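Rab GDP dissociation inhibitor alpha (Naegleria fowleri, PDB 6C87) probably binds prenylated Rab GTPases in their GDP-bound form, slows release of the nucleotide and draws the Rab proteins off membranes, as other GDIs do. Local coordinates at residues V15-T20 against M290-P295; L22-I27 against F410-Y415; H40-P45 against P295-E300; I85-M90 against T419-C424. All blocks are in the same frame, centred on the assembly; numbering follows the deposited sequence.

Interaction 1. Residues V15-T20 against M290-P295; sequences VVVLGT and MVVGDP
Val17 and Val292 lie side by side on one face of the sheet and make the apolar centre of this contact. CG2 of Val17 is 4.1 Å from CB of Val292. On the same face, Val15 CG1 comes within 4.0 Å of Val292 CG2. It can do so because CG1 stands anti to the backbone N (chi1 -180°), which sends it along the strand toward the next pair on that face. The side chain of Met290 meets that of Val15 through CB, and its tail leads off toward Phe410. The other face carries Val16, Leu18 and Val291. There Leu18 CD1 reaches across to Val291 CG2 at 3.9 Å. Leu18 pairs in register with Gly293, which has no side chain.

Between the faces runs a regular parallel ladder. Val16 N donates to Met290 O at 3.2 Å, Val292 N to Val16 O at 2.8 Å, and Leu18 N to Val292 O at 2.6 Å. The last rung, Asp294 N to Leu18 O, is weak at 3.4 Å. Here the strands end and the polar edge begins. Asp294 OD1 lies 3.8 Å from CA of Gly19, while OD2 is bonded to Ser296. Gly19 has a positive phi of 98° as the chain leaves the sheet. A first strand at the centre of a parallel sheet, running into a glycine-rich turn, is the hallmark of the Rossmann-like domain that GDI shares with FAD-dependent enzymes.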
loop_
_atom_site.group_PDB
_atom_site.type_symbol
_atom_site.label_atom_id
_atom_site.label_comp_id
_atom_site.label_asym_id
_atom_site.label_seq_id
_atom_site.Cartn_x
_atom_site.Cartn_y
_atom_site.Cartn_z
ATOM N N VAL A 15 -4.427 12.369 23.528
ATOM C CA VAL A 15 -5.839 12.162 23.222
ATOM C C VAL A 15 -6.598 11.864 24.508
ATOM O O VAL A 15 -6.082 11.181 25.399
ATOM C CB VAL A 15 -6.030 11.005 22.218
ATOM C CG1 VAL A 15 -7.504 10.798 21.906
ATOM C CG2 VAL A 15 -5.239 11.256 20.933
ATOM N N VAL A 16 -7.826 12.375 24.600
ATOM C CA VAL A 16 -8.781 11.980 25.630
ATOM C C VAL A 16 -9.893 11.178 24.963
ATOM O O VAL A 16 -10.459 11.616 23.956
ATOM C CB VAL A 16 -9.360 13.197 26.374
ATOM C CG1 VAL A 16 -10.460 12.755 27.334
ATOM C CG2 VAL A 16 -8.276 13.928 27.123
ATOM N N VAL A 17 -10.191 9.999 25.509
ATOM C CA VAL A 17 -11.248 9.127 25.007
ATOM C C VAL A 17 -12.372 9.082 26.038
ATOM O O VAL A 17 -12.119 8.870 27.230
ATOM C CB VAL A 17 -10.725 7.710 24.712
ATOM C CG1 VAL A 17 -11.860 6.823 24.196
ATOM C CG2 VAL A 17 -9.587 7.763 23.704
ATOM N N LEU A 18 -13.613 9.239 25.574
ATOM C CA LEU A 18 -14.778 9.326 26.448
ATOM C C LEU A 18 -15.756 8.196 26.134
ATOM O O LEU A 18 -16.275 8.112 25.017
ATOM C CB LEU A 18 -15.449 10.690 26.293
ATOM C CG LEU A 18 -14.535 11.881 26.600
ATOM C CD1 LEU A 18 -15.249 13.223 26.442
ATOM C CD2 LEU A 18 -13.957 11.754 28.000
ATOM N N GLY A 19 -16.027 7.353 27.125
ATOM C CA GLY A 19 -16.924 6.217 27.002
ATOM C C GLY A 19 -16.185 4.911 26.751
ATOM O O GLY A 19 -15.122 4.875 26.123
ATOM N N THR A 20 -16.760 3.808 27.245
ATOM C CA THR A 20 -16.118 2.499 27.133
ATOM C C THR A 20 -16.955 1.513 26.321
ATOM O O THR A 20 -16.892 0.306 26.554
ATOM C CB THR A 20 -15.802 1.894 28.503
ATOM O OG1 THR A 20 -16.975 1.890 29.331
ATOM C CG2 THR A 20 -14.694 2.692 29.190
ATOM N N MET A 290 -6.669 16.102 20.816
ATOM C CA MET A 290 -7.867 15.517 20.229
ATOM C C MET A 290 -8.730 14.931 21.332
ATOM O O MET A 290 -8.249 14.625 22.426
ATOM C CB MET A 290 -7.539 14.399 19.236
ATOM C CG MET A 290 -6.731 14.809 18.036
ATOM S SD MET A 290 -5.984 13.374 17.253
ATOM C CE MET A 290 -5.293 14.123 15.776
ATOM N N VAL A 291 -10.014 14.751 21.027
ATOM C CA VAL A 291 -10.927 14.037 21.909
ATOM C C VAL A 291 -11.725 13.033 21.084
ATOM O O VAL A 291 -12.082 13.303 19.932
ATOM C CB VAL A 291 -11.843 15.013 22.683
ATOM C CG1 VAL A 291 -12.723 15.808 21.734
ATOM C CG2 VAL A 291 -12.680 14.251 23.711
ATOM N N VAL A 292 -11.980 11.861 21.670
ATOM C CA VAL A 292 -12.697 10.762 21.028
ATOM C C VAL A 292 -13.807 10.309 21.967
ATOM O O VAL A 292 -13.590 10.201 23.179
ATOM C CB VAL A 292 -11.750 9.582 20.691
ATOM C CG1 VAL A 292 -12.526 8.367 20.194
ATOM C CG2 VAL A 292 -10.706 9.999 19.663
ATOM N N GLY A 293 -15.001 10.065 21.421
ATOM C CA GLY A 293 -16.095 9.622 22.275
ATOM C C GLY A 293 -17.322 9.180 21.503
ATOM O O GLY A 293 -17.435 9.378 20.291
ATOM N N ASP A 294 -18.263 8.583 22.247
ATOM C CA ASP A 294 -19.523 8.147 21.667
ATOM C C ASP A 294 -20.517 9.302 21.666
ATOM O O ASP A 294 -20.332 10.280 22.393
ATOM C CB ASP A 294 -20.077 6.943 22.440
ATOM C CG ASP A 294 -20.580 7.302 23.828
ATOM O OD1 ASP A 294 -19.904 6.936 24.813
ATOM O OD2 ASP A 294 -21.651 7.944 23.942
ATOM N N PRO A 295 -21.590 9.220 20.861
ATOM C CA PRO A 295 -22.479 10.385 20.688
ATOM C C PRO A 295 -22.980 11.030 21.976
ATOM O O PRO A 295 -23.223 12.245 21.976
ATOM C CB PRO A 295 -23.646 9.799 19.879
ATOM C CG PRO A 295 -23.037 8.726 19.073
ATOM C CD PRO A 295 -21.959 8.120 19.947
#

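Interaction 2. Residues L22-I27 against F410-Y415; sequences LTECVI and FISKSY
Tyr415 and Thr23 meet at the start of helix 22-33, where the phenol oxygen takes up a helix amide. Thr23 N donates to Tyr415 OH at 2.8 Å, and the bond is nearly straight (177°). Thr23 OG1 also donates to Tyr415 OH, but weakly, at 3.2 Å. With chi1 at -65°, OG1 stands beside its own backbone N, so amide and hydroxyl reach the same oxygen. Leu22 N is close to it too, but at a poor angle, and makes no hydrogen bond. The side chains of Thr23 and Tyr415 slide past each other in opposite directions, with Thr23 OG1 set obliquely to the ring.

The second polar link is Ser412 OG to Glu24 OE2, at 2.6 Å. The serine hydroxyl is the donor. It meets the syn lone pair of OE2, on the side of the other carboxylate oxygen. The Glu24 chain is bent at chi2 (68°), which brings the carboxylate over to Ser412. This carboxylate is buried in the first turn of the helix. The helix start would favour a negative charge there, while nearby Asp294 would oppose it. Between the two polar links, Thr23 CG2 packs on Ser412 CB at 3.6 Å.

The rest of 410-415 is held from elsewhere: Lys413 N bonds to Asp427 and Ser414 OG to Tyr398 N. Helix 22-33 lies between the parallel sheet and other helices. Helix 422-436 packs on Thr23, Val26 and Ile27, while helices 94-102 and 243-254 pack on Leu22 and Val26. The chain of 410-415 leaves the edge strand 409-411 of the parallel sheet and passes the beginning of helix 22-33.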
loop_
_atom_site.group_PDB
_atom_site.type_symbol
_atom_site.label_atom_id
_atom_site.label_comp_id
_atom_site.label_asym_id
_atom_site.label_seq_id
_atom_site.Cartn_x
_atom_site.Cartn_y
_atom_site.Cartn_z
ATOM N N LEU A 22 -17.290 -0.554 22.814
ATOM C CA LEU A 22 -16.175 -1.254 22.180
ATOM C C LEU A 22 -15.415 -0.343 21.228
ATOM O O LEU A 22 -14.179 -0.365 21.199
ATOM C CB LEU A 22 -16.658 -2.505 21.446
ATOM C CG LEU A 22 -15.509 -3.281 20.788
ATOM C CD1 LEU A 22 -14.444 -3.669 21.802
ATOM C CD2 LEU A 22 -16.009 -4.512 20.053
ATOM N N THR A 23 -16.133 0.474 20.453
ATOM C CA THR A 23 -15.477 1.348 19.489
ATOM C C THR A 23 -14.443 2.244 20.157
ATOM O O THR A 23 -13.310 2.375 19.674
ATOM C CB THR A 23 -16.518 2.191 18.755
ATOM O OG1 THR A 23 -17.347 1.328 17.966
ATOM C CG2 THR A 23 -15.828 3.208 17.838
ATOM N N GLU A 24 -14.813 2.869 21.276
ATOM C CA GLU A 24 -13.867 3.732 21.979
ATOM C C GLU A 24 -12.705 2.930 22.557
ATOM O O GLU A 24 -11.549 3.367 22.493
ATOM C CB GLU A 24 -14.591 4.514 23.076
ATOM C CG GLU A 24 -15.386 5.734 22.600
ATOM C CD GLU A 24 -16.608 5.389 21.747
ATOM O OE1 GLU A 24 -17.296 4.385 22.038
ATOM O OE2 GLU A 24 -16.883 6.142 20.788
ATOM N N CYS A 25 -12.988 1.745 23.103
ATOM C CA CYS A 25 -11.930 0.918 23.674
ATOM C C CYS A 25 -10.896 0.530 22.621
ATOM O O CYS A 25 -9.694 0.502 22.905
ATOM C CB CYS A 25 -12.535 -0.326 24.326
ATOM S SG CYS A 25 -13.477 -0.013 25.854
ATOM N N VAL A 26 -11.348 0.208 21.403
ATOM C CA VAL A 26 -10.435 -0.199 20.340
ATOM C C VAL A 26 -9.628 0.992 19.832
ATOM O O VAL A 26 -8.425 0.876 19.567
ATOM C CB VAL A 26 -11.214 -0.875 19.200
ATOM C CG1 VAL A 26 -10.282 -1.175 18.028
ATOM C CG2 VAL A 26 -11.870 -2.154 19.702
ATOM N N ILE A 27 -10.277 2.144 19.657
ATOM C CA ILE A 27 -9.547 3.344 19.260
ATOM C C ILE A 27 -8.510 3.707 20.319
ATOM O O ILE A 27 -7.352 4.014 20.000
ATOM C CB ILE A 27 -10.533 4.500 18.988
ATOM C CG1 ILE A 27 -11.305 4.247 17.694
ATOM C CG2 ILE A 27 -9.799 5.832 18.872
ATOM C CD1 ILE A 27 -10.423 4.250 16.462
ATOM N N PHE A 410 -13.639 13.509 17.473
ATOM C CA PHE A 410 -13.903 12.321 16.670
ATOM C C PHE A 410 -14.947 11.475 17.390
ATOM O O PHE A 410 -14.679 10.924 18.464
ATOM C CB PHE A 410 -12.607 11.554 16.425
ATOM C CG PHE A 410 -11.556 12.382 15.752
ATOM C CD1 PHE A 410 -10.677 13.148 16.496
ATOM C CD2 PHE A 410 -11.479 12.435 14.370
ATOM C CE1 PHE A 410 -9.718 13.936 15.874
ATOM C CE2 PHE A 410 -10.523 13.217 13.740
ATOM C CZ PHE A 410 -9.641 13.971 14.497
ATOM N N ILE A 411 -16.136 11.377 16.794
ATOM C CA ILE A 411 -17.298 10.758 17.426
ATOM C C ILE A 411 -17.638 9.459 16.708
ATOM O O ILE A 411 -17.594 9.384 15.473
ATOM C CB ILE A 411 -18.510 11.712 17.434
ATOM C CG1 ILE A 411 -18.093 13.085 17.969
ATOM C CG2 ILE A 411 -19.645 11.129 18.262
ATOM C CD1 ILE A 411 -19.195 14.125 17.928
ATOM N N SER A 412 -17.970 8.434 17.489
ATOM C CA SER A 412 -18.377 7.154 16.935
ATOM C C SER A 412 -19.864 7.164 16.592
ATOM O O SER A 412 -20.637 7.999 17.070
ATOM C CB SER A 412 -18.098 6.018 17.920
ATOM O OG SER A 412 -18.844 6.183 19.125
ATOM N N LYS A 413 -20.256 6.210 15.752
ATOM C CA LYS A 413 -21.659 5.972 15.469
ATOM C C LYS A 413 -22.262 5.060 16.526
ATOM O O LYS A 413 -21.566 4.254 17.149
ATOM C CB LYS A 413 -21.832 5.352 14.084
ATOM C CG LYS A 413 -21.427 6.276 12.952
ATOM C CD LYS A 413 -21.579 5.603 11.603
ATOM C CE LYS A 413 -21.165 6.549 10.494
ATOM N NZ LYS A 413 -21.224 5.888 9.168
ATOM N N SER A 414 -23.566 5.219 16.749
ATOM C CA SER A 414 -24.283 4.260 17.574
ATOM C C SER A 414 -24.258 2.888 16.911
ATOM O O SER A 414 -24.183 2.764 15.684
ATOM C CB SER A 414 -25.723 4.712 17.783
ATOM O OG SER A 414 -25.761 5.996 18.383
ATOM N N TYR A 415 -24.373 1.847 17.723
ATOM C CA TYR A 415 -24.321 0.502 17.175
ATOM C C TYR A 415 -25.638 0.187 16.472
ATOM O O TYR A 415 -26.721 0.401 17.029
ATOM C CB TYR A 415 -24.016 -0.508 18.279
ATOM C CG TYR A 415 -22.681 -0.232 18.916
ATOM C CD1 TYR A 415 -21.505 -0.486 18.229
ATOM C CD2 TYR A 415 -22.594 0.304 20.194
ATOM C CE1 TYR A 415 -20.272 -0.220 18.796
ATOM C CE2 TYR A 415 -21.368 0.567 20.774
ATOM C CZ TYR A 415 -20.205 0.309 20.070
ATOM O OH TYR A 415 -18.969 0.575 20.636
#

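Interaction 3. Residues H40-P45 against P295-E300; sequences HMDRNP and PSYFPE
Arg43 and Tyr297 stack where two turns of the Rossmann-like domain meet, one following strand 38-41 and the other a 3-10 turn following strand 290-293. The guanidinium of Arg43 lies flat on the ring, with the planes 18° apart. Arg43 CZ is 3.8 Å from the ring centroid, a cation-pi contact over the face. NH2 sits toward the rim, 3.2 Å from Tyr297 CD1. The Arg43 chain is bent at chi3 (73°), which lays the group over the ring. At the guanidinium edge and in its plane, NH1 donates to Ser296 OG at 3.0 Å.

The phenol oxygen is held as well. Arg43 N donates to Tyr297 OH at 3.1 Å, and a water lies 2.7 Å from Tyr297 OH. Asp42 forms an Asx turn, with OD1 accepting from Asn44 N at 2.9 Å. Its other oxygen, OD2, is bonded to Thr20 OG1.

Stack and edge bond together would restrain the tilt and the rotation of the guanidinium. Ser296 OG also bonds to Asp294, so the carboxylate of Asp294 may partly balance the positive charge of Arg43.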
loop_
_atom_site.group_PDB
_atom_site.type_symbol
_atom_site.label_atom_id
_atom_site.label_comp_id
_atom_site.label_asym_id
_atom_site.label_seq_id
_atom_site.Cartn_x
_atom_site.Cartn_y
_atom_site.Cartn_z
ATOM N N HIS A 40 -8.364 7.999 29.359
ATOM C CA HIS A 40 -9.610 7.317 29.017
ATOM C C HIS A 40 -10.576 7.441 30.190
ATOM O O HIS A 40 -10.288 6.946 31.286
ATOM C CB HIS A 40 -9.346 5.847 28.677
ATOM C CG HIS A 40 -10.405 5.218 27.826
ATOM N ND1 HIS A 40 -10.109 4.394 26.762
ATOM C CD2 HIS A 40 -11.756 5.306 27.871
ATOM C CE1 HIS A 40 -11.233 3.992 26.192
ATOM N NE2 HIS A 40 -12.246 4.534 26.845
ATOM N N MET A 41 -11.728 8.078 29.955
ATOM C CA MET A 41 -12.690 8.371 31.012
ATOM C C MET A 41 -14.083 7.880 30.636
ATOM O O MET A 41 -14.429 7.749 29.457
ATOM C CB MET A 41 -12.743 9.877 31.319
ATOM C CG MET A 41 -11.444 10.438 31.874
ATOM S SD MET A 41 -11.541 12.179 32.337
ATOM C CE MET A 41 -12.007 12.923 30.780
ATOM N N ASP A 42 -14.890 7.644 31.670
ATOM C CA ASP A 42 -16.285 7.262 31.518
ATOM C C ASP A 42 -17.056 7.817 32.710
ATOM O O ASP A 42 -16.587 7.746 33.848
ATOM C CB ASP A 42 -16.428 5.730 31.417
ATOM C CG ASP A 42 -17.782 5.278 30.848
ATOM O OD1 ASP A 42 -18.841 5.814 31.243
ATOM O OD2 ASP A 42 -17.781 4.376 29.983
ATOM N N ARG A 43 -18.233 8.392 32.440
ATOM C CA ARG A 43 -19.065 8.932 33.505
ATOM C C ARG A 43 -19.681 7.849 34.376
ATOM O O ARG A 43 -20.055 8.138 35.520
ATOM C CB ARG A 43 -20.186 9.794 32.932
ATOM C CG ARG A 43 -21.184 9.031 32.063
ATOM C CD ARG A 43 -22.392 9.912 31.722
ATOM N NE ARG A 43 -22.085 10.947 30.736
ATOM C CZ ARG A 43 -22.134 10.777 29.420
ATOM N NH1 ARG A 43 -22.474 9.590 28.908
ATOM N NH2 ARG A 43 -21.831 11.802 28.622
ATOM N N ASN A 44 -19.809 6.610 33.858
ATOM C CA ASN A 44 -20.432 5.532 34.610
ATOM C C ASN A 44 -19.424 4.832 35.511
ATOM O O ASN A 44 -18.213 4.863 35.266
ATOM C CB ASN A 44 -21.061 4.515 33.660
ATOM C CG ASN A 44 -22.102 5.127 32.757
ATOM O OD1 ASN A 44 -22.886 5.978 33.182
ATOM N ND2 ASN A 44 -22.126 4.693 31.502
ATOM N N PRO A 45 -19.903 4.202 36.586
ATOM C CA PRO A 45 -19.043 3.315 37.380
ATOM C C PRO A 45 -18.841 1.933 36.776
ATOM O O PRO A 45 -18.207 1.089 37.417
ATOM C CB PRO A 45 -19.804 3.216 38.713
ATOM C CG PRO A 45 -21.237 3.375 38.324
ATOM C CD PRO A 45 -21.241 4.371 37.186
ATOM N N PRO A 295 -21.590 9.220 20.861
ATOM C CA PRO A 295 -22.479 10.385 20.688
ATOM C C PRO A 295 -22.980 11.030 21.976
ATOM O O PRO A 295 -23.223 12.245 21.976
ATOM C CB PRO A 295 -23.646 9.799 19.879
ATOM C CG PRO A 295 -23.037 8.726 19.073
ATOM C CD PRO A 295 -21.959 8.120 19.947
ATOM N N SER A 296 -23.130 10.276 23.073
ATOM C CA SER A 296 -23.742 10.830 24.280
ATOM C C SER A 296 -22.924 11.956 24.902
ATOM O O SER A 296 -23.469 12.741 25.682
ATOM C CB SER A 296 -23.974 9.731 25.323
ATOM O OG SER A 296 -22.760 9.297 25.904
ATOM N N TYR A 297 -21.635 12.050 24.588
ATOM C CA TYR A 297 -20.781 13.084 25.154
ATOM C C TYR A 297 -20.808 14.383 24.365
ATOM O O TYR A 297 -20.331 15.402 24.873
ATOM C CB TYR A 297 -19.332 12.583 25.256
ATOM C CG TYR A 297 -19.131 11.555 26.350
ATOM C CD1 TYR A 297 -18.828 11.951 27.641
ATOM C CD2 TYR A 297 -19.258 10.193 26.093
ATOM C CE1 TYR A 297 -18.653 11.035 28.649
ATOM C CE2 TYR A 297 -19.083 9.262 27.097
ATOM C CZ TYR A 297 -18.780 9.695 28.378
ATOM O OH TYR A 297 -18.603 8.791 29.399
ATOM N N PHE A 298 -21.350 14.372 23.150
ATOM C CA PHE A 298 -21.368 15.543 22.274
ATOM C C PHE A 298 -22.756 15.718 21.671
ATOM O O PHE A 298 -22.942 15.570 20.456
ATOM C CB PHE A 298 -20.303 15.420 21.182
ATOM C CG PHE A 298 -18.996 14.885 21.679
ATOM C CD1 PHE A 298 -18.076 15.730 22.301
ATOM C CD2 PHE A 298 -18.687 13.537 21.540
ATOM C CE1 PHE A 298 -16.867 15.247 22.778
ATOM C CE2 PHE A 298 -17.479 13.041 22.007
ATOM C CZ PHE A 298 -16.564 13.898 22.629
ATOM N N PRO A 299 -23.756 16.049 22.495
ATOM C CA PRO A 299 -25.123 16.180 21.964
ATOM C C PRO A 299 -25.240 17.202 20.853
ATOM O O PRO A 299 -26.043 17.014 19.930
ATOM C CB PRO A 299 -25.938 16.609 23.195
ATOM C CG PRO A 299 -25.095 16.244 24.373
ATOM C CD PRO A 299 -23.682 16.409 23.920
ATOM N N GLU A 300 -24.459 18.278 20.911
ATOM C CA GLU A 300 -24.545 19.330 19.909
ATOM C C GLU A 300 -23.804 18.994 18.621
ATOM O O GLU A 300 -23.932 19.739 17.647
ATOM C CB GLU A 300 -24.014 20.644 20.485
HETATM O O HOH W 1 -20.355 6.691 29.544
#

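Interaction 4. Residues I85-M90 against T419-C424; sequences IPKFLM and THFESC
Phe88 and His420 form a single backbone bridge that ties the chain entering strand 89-90 to the turn before the last long helix, 422-436. Its hydrogen bond runs from Phe88 N to Thr419 O at 2.8 Å. The donor stands above the carbonyl plane, 53° out of it, and so does not lie on a lone pair. On the other side of the bridge, His420 CA approaches Phe88 O at 3.2 Å, a CA-H...O contact.

The tight part is around the Phe421 ring. Lys87 CB sits over one face, 3.5 Å from the ring centroid and 18° off the normal, a CH-pi contact. Farther along the side chain, Lys87 CD lies 3.6 Å from Phe421 CE1, so the aliphatic part of the lysine runs over the same ring. Leu89 CG meets Phe421 CD2 obliquely at 3.9 Å. Around this packing, Leu95 of helix 94-102 touches both Leu89 and Phe421. The ring of Tyr236 meets Phe88 nearly at right angles.

The looser part is bridged by water. One water accepts from Met90 N and, weakly, from Phe421 N. A second lies by the lysine tip. A bend at chi4 (-82°) turns the amine aside from the straight chain; beyond these segments it has a salt bridge to Asp416 and a hydrogen bond to Thr418 O. The second water accepts from Lys87 NZ at 3.0 Å and from Cys424 N at 3.0 Å, and donates to His420 O at 2.8 Å.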
loop_
_atom_site.group_PDB
_atom_site.type_symbol
_atom_site.label_atom_id
_atom_site.label_comp_id
_atom_site.label_asym_id
_atom_site.label_seq_id
_atom_site.Cartn_x
_atom_site.Cartn_y
_atom_site.Cartn_z
ATOM N N ILE A 85 -26.049 -5.124 23.872
ATOM C CA ILE A 85 -25.922 -5.037 22.419
ATOM C C ILE A 85 -25.010 -6.162 21.939
ATOM O O ILE A 85 -23.817 -5.943 21.686
ATOM C CB ILE A 85 -25.418 -3.654 21.984
ATOM C CG1 ILE A 85 -26.337 -2.560 22.549
ATOM C CG2 ILE A 85 -25.360 -3.581 20.465
ATOM C CD1 ILE A 85 -25.952 -1.129 22.176
ATOM N N PRO A 86 -25.524 -7.379 21.803
ATOM C CA PRO A 86 -24.663 -8.510 21.443
ATOM C C PRO A 86 -24.409 -8.593 19.944
ATOM O O PRO A 86 -25.315 -8.410 19.124
ATOM C CB PRO A 86 -25.472 -9.716 21.924
ATOM C CG PRO A 86 -26.890 -9.266 21.723
ATOM C CD PRO A 86 -26.913 -7.799 22.053
ATOM N N LYS A 87 -23.159 -8.892 19.591
ATOM C CA LYS A 87 -22.765 -9.081 18.201
ATOM C C LYS A 87 -21.730 -10.195 18.125
ATOM O O LYS A 87 -20.883 -10.337 19.013
ATOM C CB LYS A 87 -22.190 -7.793 17.579
ATOM C CG LYS A 87 -23.170 -6.628 17.452
ATOM C CD LYS A 87 -22.425 -5.331 17.103
ATOM C CE LYS A 87 -23.370 -4.139 16.913
ATOM N NZ LYS A 87 -23.984 -4.079 15.550
ATOM N N PHE A 88 -21.811 -10.988 17.069
ATOM C CA PHE A 88 -20.830 -12.029 16.824
ATOM C C PHE A 88 -19.677 -11.478 15.991
ATOM O O PHE A 88 -19.816 -10.484 15.271
ATOM C CB PHE A 88 -21.476 -13.209 16.095
ATOM C CG PHE A 88 -22.422 -14.007 16.944
ATOM C CD1 PHE A 88 -22.165 -14.213 18.291
ATOM C CD2 PHE A 88 -23.568 -14.550 16.395
ATOM C CE1 PHE A 88 -23.032 -14.955 19.067
ATOM C CE2 PHE A 88 -24.440 -15.292 17.168
ATOM C CZ PHE A 88 -24.171 -15.502 18.500
ATOM N N LEU A 89 -18.525 -12.131 16.096
ATOM C CA LEU A 89 -17.381 -11.776 15.272
ATOM C C LEU A 89 -17.247 -12.795 14.147
ATOM O O LEU A 89 -17.203 -14.006 14.397
ATOM C CB LEU A 89 -16.090 -11.726 16.091
ATOM C CG LEU A 89 -15.946 -10.687 17.208
ATOM C CD1 LEU A 89 -16.488 -11.207 18.553
ATOM C CD2 LEU A 89 -14.502 -10.227 17.325
ATOM N N MET A 90 -17.176 -12.302 12.912
ATOM C CA MET A 90 -16.763 -13.144 11.797
ATOM C C MET A 90 -15.316 -13.561 12.032
ATOM O O MET A 90 -14.448 -12.713 12.268
ATOM C CB MET A 90 -16.930 -12.392 10.478
ATOM C CG MET A 90 -16.274 -13.034 9.268
ATOM S SD MET A 90 -17.007 -14.605 8.758
ATOM C CE MET A 90 -18.708 -14.130 8.446
ATOM N N THR A 419 -26.236 -8.216 14.279
ATOM C CA THR A 419 -25.613 -9.060 15.288
ATOM C C THR A 419 -24.252 -9.584 14.829
ATOM O O THR A 419 -23.840 -10.681 15.217
ATOM C CB THR A 419 -26.540 -10.220 15.657
ATOM O OG1 THR A 419 -27.057 -10.821 14.462
ATOM C CG2 THR A 419 -27.698 -9.721 16.486
ATOM N N HIS A 420 -23.557 -8.824 13.986
ATOM C CA HIS A 420 -22.156 -9.069 13.679
ATOM C C HIS A 420 -21.448 -7.718 13.652
ATOM O O HIS A 420 -22.087 -6.663 13.632
ATOM C CB HIS A 420 -21.982 -9.859 12.373
ATOM C CG HIS A 420 -22.867 -9.405 11.256
ATOM N ND1 HIS A 420 -22.573 -8.309 10.473
ATOM C CD2 HIS A 420 -24.034 -9.904 10.782
ATOM C CE1 HIS A 420 -23.519 -8.156 9.563
ATOM N NE2 HIS A 420 -24.418 -9.109 9.730
ATOM N N PHE A 421 -20.114 -7.748 13.670
ATOM C CA PHE A 421 -19.343 -6.560 14.031
ATOM C C PHE A 421 -18.760 -5.777 12.860
ATOM O O PHE A 421 -18.031 -4.811 13.109
ATOM C CB PHE A 421 -18.204 -6.949 14.983
ATOM C CG PHE A 421 -18.543 -6.792 16.441
ATOM C CD1 PHE A 421 -18.719 -5.529 16.996
ATOM C CD2 PHE A 421 -18.668 -7.902 17.262
ATOM C CE1 PHE A 421 -19.023 -5.374 18.349
ATOM C CE2 PHE A 421 -18.962 -7.757 18.621
ATOM C CZ PHE A 421 -19.147 -6.487 19.163
ATOM N N GLU A 422 -19.063 -6.138 11.607
ATOM C CA GLU A 422 -18.405 -5.491 10.467
ATOM C C GLU A 422 -18.629 -3.978 10.452
ATOM O O GLU A 422 -17.692 -3.199 10.237
ATOM C CB GLU A 422 -18.891 -6.082 9.151
ATOM C CG GLU A 422 -17.926 -5.807 8.029
ATOM C CD GLU A 422 -18.497 -6.140 6.678
ATOM O OE1 GLU A 422 -17.813 -5.869 5.668
ATOM O OE2 GLU A 422 -19.631 -6.659 6.628
ATOM N N SER A 423 -19.871 -3.540 10.648
ATOM C CA SER A 423 -20.135 -2.108 10.584
ATOM C C SER A 423 -19.461 -1.375 11.742
ATOM O O SER A 423 -19.015 -0.230 11.581
ATOM C CB SER A 423 -21.647 -1.863 10.536
ATOM O OG SER A 423 -22.274 -2.180 11.760
ATOM N N CYS A 424 -19.355 -2.018 12.906
ATOM C CA CYS A 424 -18.573 -1.431 13.987
ATOM C C CYS A 424 -17.093 -1.327 13.613
ATOM O O CYS A 424 -16.448 -0.304 13.878
ATOM C CB CYS A 424 -18.764 -2.251 15.264
ATOM S SG CYS A 424 -17.506 -1.985 16.518
HETATM O O HOH W 2 -21.519 -3.898 13.916
HETATM O O HOH W 3 -17.731 -9.535 12.230
#

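How the interactions relate
Interactions 1, 2 and 3 belong to one parallel sheet, its turns and the helix 22-33 that packs on it. The centre of interaction 1 is about 8 Å from that of interaction 2 and about 7 Å from that of interaction 3. Strand 290-293 pairs with strand 409-411, with a probable hydrogen bond from Phe410 N to Val291 O, 2.9 Å. Interactions 1 and 3 share Pro295. Interaction 4 lies farther off, its centre about 21 Å from that of interaction 1 and about 2 Å from the centre of the chain in space. Interaction 2 links it to the others: Leu22 CD2 packs on Phe421 CE1 at 3.6 Å. None of the four contacts involves a bound ligand or another subunit.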